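Local structure of Exo-1,3/1,4-beta-glucanase (3RRX) at residues Ala393-Leu398 with Val560-Leu565; Gln573-Gly578 with Gly609-Asp614. The protein probably hydrolyses 1,3- and 1,4-beta-glucans from the chain end as an exo-acting glucanase of glycoside hydrolase family 3. The protein carries 1 engineered substitution. All coordinates share one frame; numbering follows the deposited sequence.

Contact 1 (Ala393-Leu398 with Val560-Leu565)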
# COMPACT_ATOMS: atom_id res chain seq x y z
N ALA A 393 11.61 0.37 10.52
CA ALA A 393 10.34 -0.32 10.29
C ALA A 393 10.56 -1.80 10.02
O ALA A 393 9.81 -2.64 10.51
CB ALA A 393 9.57 0.33 9.16
N VAL A 394 11.61 -2.13 9.25
CA VAL A 394 11.94 -3.53 9.01
C VAL A 394 12.20 -4.25 10.33
O VAL A 394 11.63 -5.31 10.59
CB VAL A 394 13.18 -3.68 8.08
CG1 VAL A 394 13.65 -5.14 8.04
CG2 VAL A 394 12.88 -3.17 6.68
N ARG A 395 13.06 -3.68 11.17
CA ARG A 395 13.41 -4.32 12.44
C ARG A 395 12.18 -4.61 13.28
O ARG A 395 12.06 -5.66 13.90
CB ARG A 395 14.35 -3.44 13.26
CG ARG A 395 15.74 -3.24 12.67
CD ARG A 395 16.68 -2.63 13.71
NE ARG A 395 16.31 -1.26 14.08
CZ ARG A 395 16.87 -0.18 13.54
NH1 ARG A 395 17.82 -0.32 12.62
NH2 ARG A 395 16.49 1.03 13.93
N LYS A 396 11.26 -3.65 13.30
CA LYS A 396 10.07 -3.76 14.15
C LYS A 396 8.99 -4.67 13.56
O LYS A 396 8.11 -5.14 14.28
CB LYS A 396 9.51 -2.36 14.42
CG LYS A 396 10.43 -1.51 15.29
CD LYS A 396 9.84 -0.13 15.57
CE LYS A 396 10.68 0.62 16.61
NZ LYS A 396 10.16 2.00 16.82
N SER A 397 9.07 -4.92 12.25
CA SER A 397 8.06 -5.73 11.57
C SER A 397 8.28 -7.24 11.74
O SER A 397 7.34 -8.03 11.59
CB SER A 397 8.03 -5.40 10.07
OG SER A 397 9.19 -5.93 9.43
N LEU A 398 9.52 -7.65 12.02
CA LEU A 398 9.86 -9.08 12.03
C LEU A 398 9.17 -9.78 13.19
O LEU A 398 9.15 -9.27 14.31
CB LEU A 398 11.38 -9.29 12.14
CG LEU A 398 12.33 -8.48 11.24
CD1 LEU A 398 13.79 -8.89 11.51
CD2 LEU A 398 12.00 -8.68 9.78
N VAL A 560 17.14 -6.85 8.74
CA VAL A 560 17.13 -8.26 9.15
C VAL A 560 18.40 -8.61 9.94
O VAL A 560 18.34 -9.20 11.02
CB VAL A 560 16.94 -9.20 7.94
CG1 VAL A 560 17.09 -10.67 8.36
CG2 VAL A 560 15.56 -8.98 7.30
N ALA A 561 19.56 -8.23 9.41
CA ALA A 561 20.83 -8.43 10.12
C ALA A 561 20.85 -7.75 11.50
O ALA A 561 21.38 -8.31 12.46
CB ALA A 561 22.02 -7.92 9.26
N ASP A 562 20.29 -6.54 11.59
CA ASP A 562 20.26 -5.79 12.85
C ASP A 562 19.68 -6.61 14.00
O ASP A 562 20.12 -6.48 15.15
CB ASP A 562 19.40 -4.52 12.73
CG ASP A 562 20.03 -3.45 11.87
OD1 ASP A 562 21.26 -3.48 11.64
OD2 ASP A 562 19.27 -2.56 11.41
N VAL A 563 18.65 -7.40 13.71
CA VAL A 563 18.00 -8.20 14.74
C VAL A 563 18.59 -9.60 14.89
O VAL A 563 18.77 -10.09 16.00
CB VAL A 563 16.47 -8.29 14.51
CG1 VAL A 563 15.82 -9.21 15.55
CG2 VAL A 563 15.83 -6.88 14.53
N LEU A 564 18.89 -10.26 13.77
CA LEU A 564 19.34 -11.65 13.80
C LEU A 564 20.77 -11.83 14.31
O LEU A 564 21.10 -12.88 14.86
CB LEU A 564 19.21 -12.30 12.42
CG LEU A 564 17.86 -12.96 12.10
CD1 LEU A 564 16.70 -11.96 12.22
CD2 LEU A 564 17.91 -13.57 10.70
N LEU A 565 21.62 -10.82 14.10
CA LEU A 565 23.04 -10.91 14.48
C LEU A 565 23.34 -10.18 15.78
O LEU A 565 22.70 -9.19 16.10
CB LEU A 565 23.92 -10.32 13.39
CG LEU A 565 23.87 -10.91 11.98
CD1 LEU A 565 24.93 -10.25 11.09
CD2 LEU A 565 24.11 -12.41 12.03
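Arg395 and Asp562 make the polar link between two helix ends, and leucine and valine side chains pack beside it. Arg395 NH1 donates to Asp562 OD2 at 2.9 Å, with an N-H...O angle of 155°. The bond is a salt bridge. The oxygen lies at the edge of the guanidinium, nearly in its plane, but the nitrogen comes from above the carboxylate plane. The two flat groups are turned 46° apart, and a single NH1-to-OD2 bond joins them. The arginine chain bends at chi3, which brings NH1 back to the acid. On the way, Arg395 CD passes 3.5 Å from Asp562 CB.

Asp562 has further partners. OD2 also meets NE of Arg391, one turn earlier on helix 384-397, in a second salt bridge. OD1 accepts from Gln460 of helix 453-463. The Arg395 guanidinium has Phe574 as a cation-pi partner. Within the first helix end, Val394 O accepts from both Ser397 N and Ser397 OG. Both donors approach from the same face of that carbonyl, and the hydroxyl bond is 2.8 Å long. At the other helix end, Val563 O is hydrogen-bonded to Tyr612 OH.

The apolar part centres on Leu398, the first residue to leave the helix. Its CD1 lies 4.1 Å from Val563 CB and 4.3 Å from Leu564 CD1. Val394 CG1, anti to its own backbone nitrogen, reaches 3.9 Å from Val560 N. The axes of 393-397 and 560-564 approach to 8.9 Å and cross at -47°. The contact thus joins the helix ending just before strand 399-403 to helix 558-564, away from the annotated sites. Asp562 is buried between two arginines and an amide, which would probably stabilise its charged form.

Contact 2 (Gln573-Gly578 with Gly609-Asp614)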
# COMPACT_ATOMS: atom_id res chain seq x y z
N GLN A 573 22.10 -6.70 19.68
CA GLN A 573 22.00 -5.30 19.27
C GLN A 573 20.55 -4.81 19.20
O GLN A 573 20.24 -3.72 19.70
CB GLN A 573 22.76 -5.02 17.97
CG GLN A 573 22.62 -6.08 16.90
CD GLN A 573 23.33 -5.70 15.60
OE1 GLN A 573 23.84 -4.59 15.45
NE2 GLN A 573 23.36 -6.63 14.66
N PHE A 574 19.67 -5.60 18.60
CA PHE A 574 18.24 -5.33 18.62
C PHE A 574 17.49 -6.63 18.92
O PHE A 574 17.83 -7.67 18.36
CB PHE A 574 17.76 -4.78 17.27
CG PHE A 574 18.28 -3.41 16.95
CD1 PHE A 574 17.56 -2.28 17.33
CD2 PHE A 574 19.46 -3.24 16.26
CE1 PHE A 574 18.02 -1.01 17.03
CE2 PHE A 574 19.93 -1.97 15.94
CZ PHE A 574 19.21 -0.86 16.34
N ASP A 575 16.49 -6.57 19.78
CA ASP A 575 15.67 -7.75 20.05
C ASP A 575 14.46 -7.68 19.11
O ASP A 575 14.20 -6.63 18.53
CB ASP A 575 15.22 -7.75 21.52
CG ASP A 575 14.77 -9.13 22.02
OD1 ASP A 575 14.51 -10.04 21.21
OD2 ASP A 575 14.65 -9.30 23.26
N PHE A 576 13.75 -8.79 18.94
CA PHE A 576 12.47 -8.77 18.24
C PHE A 576 11.44 -7.99 19.05
O PHE A 576 11.44 -8.06 20.28
CB PHE A 576 11.96 -10.19 18.02
CG PHE A 576 12.70 -10.95 16.96
CD1 PHE A 576 12.25 -10.94 15.64
CD2 PHE A 576 13.86 -11.66 17.26
CE1 PHE A 576 12.95 -11.63 14.65
CE2 PHE A 576 14.54 -12.35 16.29
CZ PHE A 576 14.09 -12.34 14.98
N THR A 577 10.58 -7.25 18.36
CA THR A 577 9.49 -6.52 19.01
C THR A 577 8.15 -6.78 18.33
O THR A 577 7.10 -6.57 18.93
CB THR A 577 9.77 -5.00 19.04
OG1 THR A 577 10.09 -4.54 17.73
CG2 THR A 577 10.93 -4.67 19.97
N GLY A 578 8.18 -7.24 17.08
CA GLY A 578 6.96 -7.44 16.32
C GLY A 578 6.07 -8.55 16.88
O GLY A 578 6.57 -9.48 17.52
N GLY A 609 4.49 -13.44 19.41
CA GLY A 609 5.80 -13.16 18.86
C GLY A 609 6.86 -13.36 19.92
O GLY A 609 6.81 -12.72 20.97
N LEU A 610 7.81 -14.26 19.67
CA LEU A 610 8.87 -14.52 20.63
C LEU A 610 9.88 -13.37 20.67
O LEU A 610 9.98 -12.58 19.73
CB LEU A 610 9.61 -15.82 20.29
CG LEU A 610 8.80 -17.12 20.26
CD1 LEU A 610 9.71 -18.28 19.85
CD2 LEU A 610 8.12 -17.41 21.59
N THR A 611 10.62 -13.29 21.77
CA THR A 611 11.76 -12.39 21.85
C THR A 611 12.94 -13.17 22.42
O THR A 611 12.79 -14.31 22.86
CB THR A 611 11.52 -11.19 22.77
OG1 THR A 611 11.51 -11.62 24.13
CG2 THR A 611 10.19 -10.50 22.44
N TYR A 612 14.11 -12.55 22.43
CA TYR A 612 15.30 -13.18 22.96
C TYR A 612 15.19 -13.41 24.48
O TYR A 612 15.96 -14.18 25.04
CB TYR A 612 16.53 -12.35 22.62
CG TYR A 612 16.84 -12.33 21.13
CD1 TYR A 612 16.48 -13.38 20.31
CD2 TYR A 612 17.51 -11.24 20.56
CE1 TYR A 612 16.78 -13.36 18.95
CE2 TYR A 612 17.80 -11.22 19.21
CZ TYR A 612 17.45 -12.28 18.41
OH TYR A 612 17.75 -12.25 17.06
N GLN A 613 14.24 -12.74 25.12
CA GLN A 613 14.02 -12.96 26.56
C GLN A 613 13.26 -14.25 26.84
O GLN A 613 13.26 -14.73 27.97
CB GLN A 613 13.30 -11.76 27.18
CG GLN A 613 14.13 -10.49 27.21
CD GLN A 613 15.44 -10.68 27.95
OE1 GLN A 613 16.51 -10.41 27.41
NE2 GLN A 613 15.35 -11.15 29.19
N ASP A 614 12.61 -14.81 25.83
CA ASP A 614 11.89 -16.08 25.99
C ASP A 614 12.83 -17.27 25.90
O ASP A 614 13.85 -17.22 25.21
CB ASP A 614 10.79 -16.22 24.94
CG ASP A 614 9.75 -15.14 25.06
OD1 ASP A 614 9.32 -14.85 26.20
OD2 ASP A 614 9.37 -14.57 24.02
O HOH W 1 16.71 -9.10 24.86
O HOH W 2 8.55 -11.64 17.53
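Asp575 faces Tyr612 across two loop segments. Its CG lies anti to the backbone nitrogen, and the carboxylate reaches the backbone of the other loop. From CB the side chain leads to CG, which lies 3.7 Å from Tyr612 CB. At the tip, OD1 accepts from Tyr612 N at 2.8 Å. The bond is nearly straight, at 171°, and uses the syn lone pair. OD1 also takes a weak bond from the backbone nitrogen of Phe576, and it lies 3.3 Å from Tyr612 CG. The carboxylate plane runs nearly parallel to the tyrosine ring, 12° apart, and is displaced from it. OD2 accepts from a water, which donates also to Gln613 OE1.

The residues receiving this carboxylate form a type I beta turn from Thr611 to Asp614. Thr611 OG1 accepts from Gln613 N, an ST turn. Asp614 OD2 accepts from Thr611 N, so side chains at both ends brace the turn.

Next to it, Phe576 presents its edge to the face of Tyr612 in an offset edge-to-face stack. The centroids are 5.4 Å apart and the planes stand at 85°. Phe576 CE2 comes within 3.6 Å of Tyr612 CZ. Nearer the glycines, a second water donates to Gly578 O and Leu610 O, bridging the two backbones.

Overall arrangement
Both segments of contact 1 precede those of contact 2 in the sequence, and the centres of the two contacts lie about 10 Å apart. Both sit beside the mixed sheet of the family 3 C-terminal domain, near 399-403, one of its two edge strands within the chain. In contact 1, helix 384-397 leads into that strand and meets helix 558-564. The loops of contact 2 follow helix 558-564, and Leu610 pairs by backbone with Leu400 of the strand. The contacts also touch directly. Leu565 O and Gln573 NE2 are 3.0 Å apart, a probable hydrogen bond. The later loops are thereby joined to the helix end packed in contact 1.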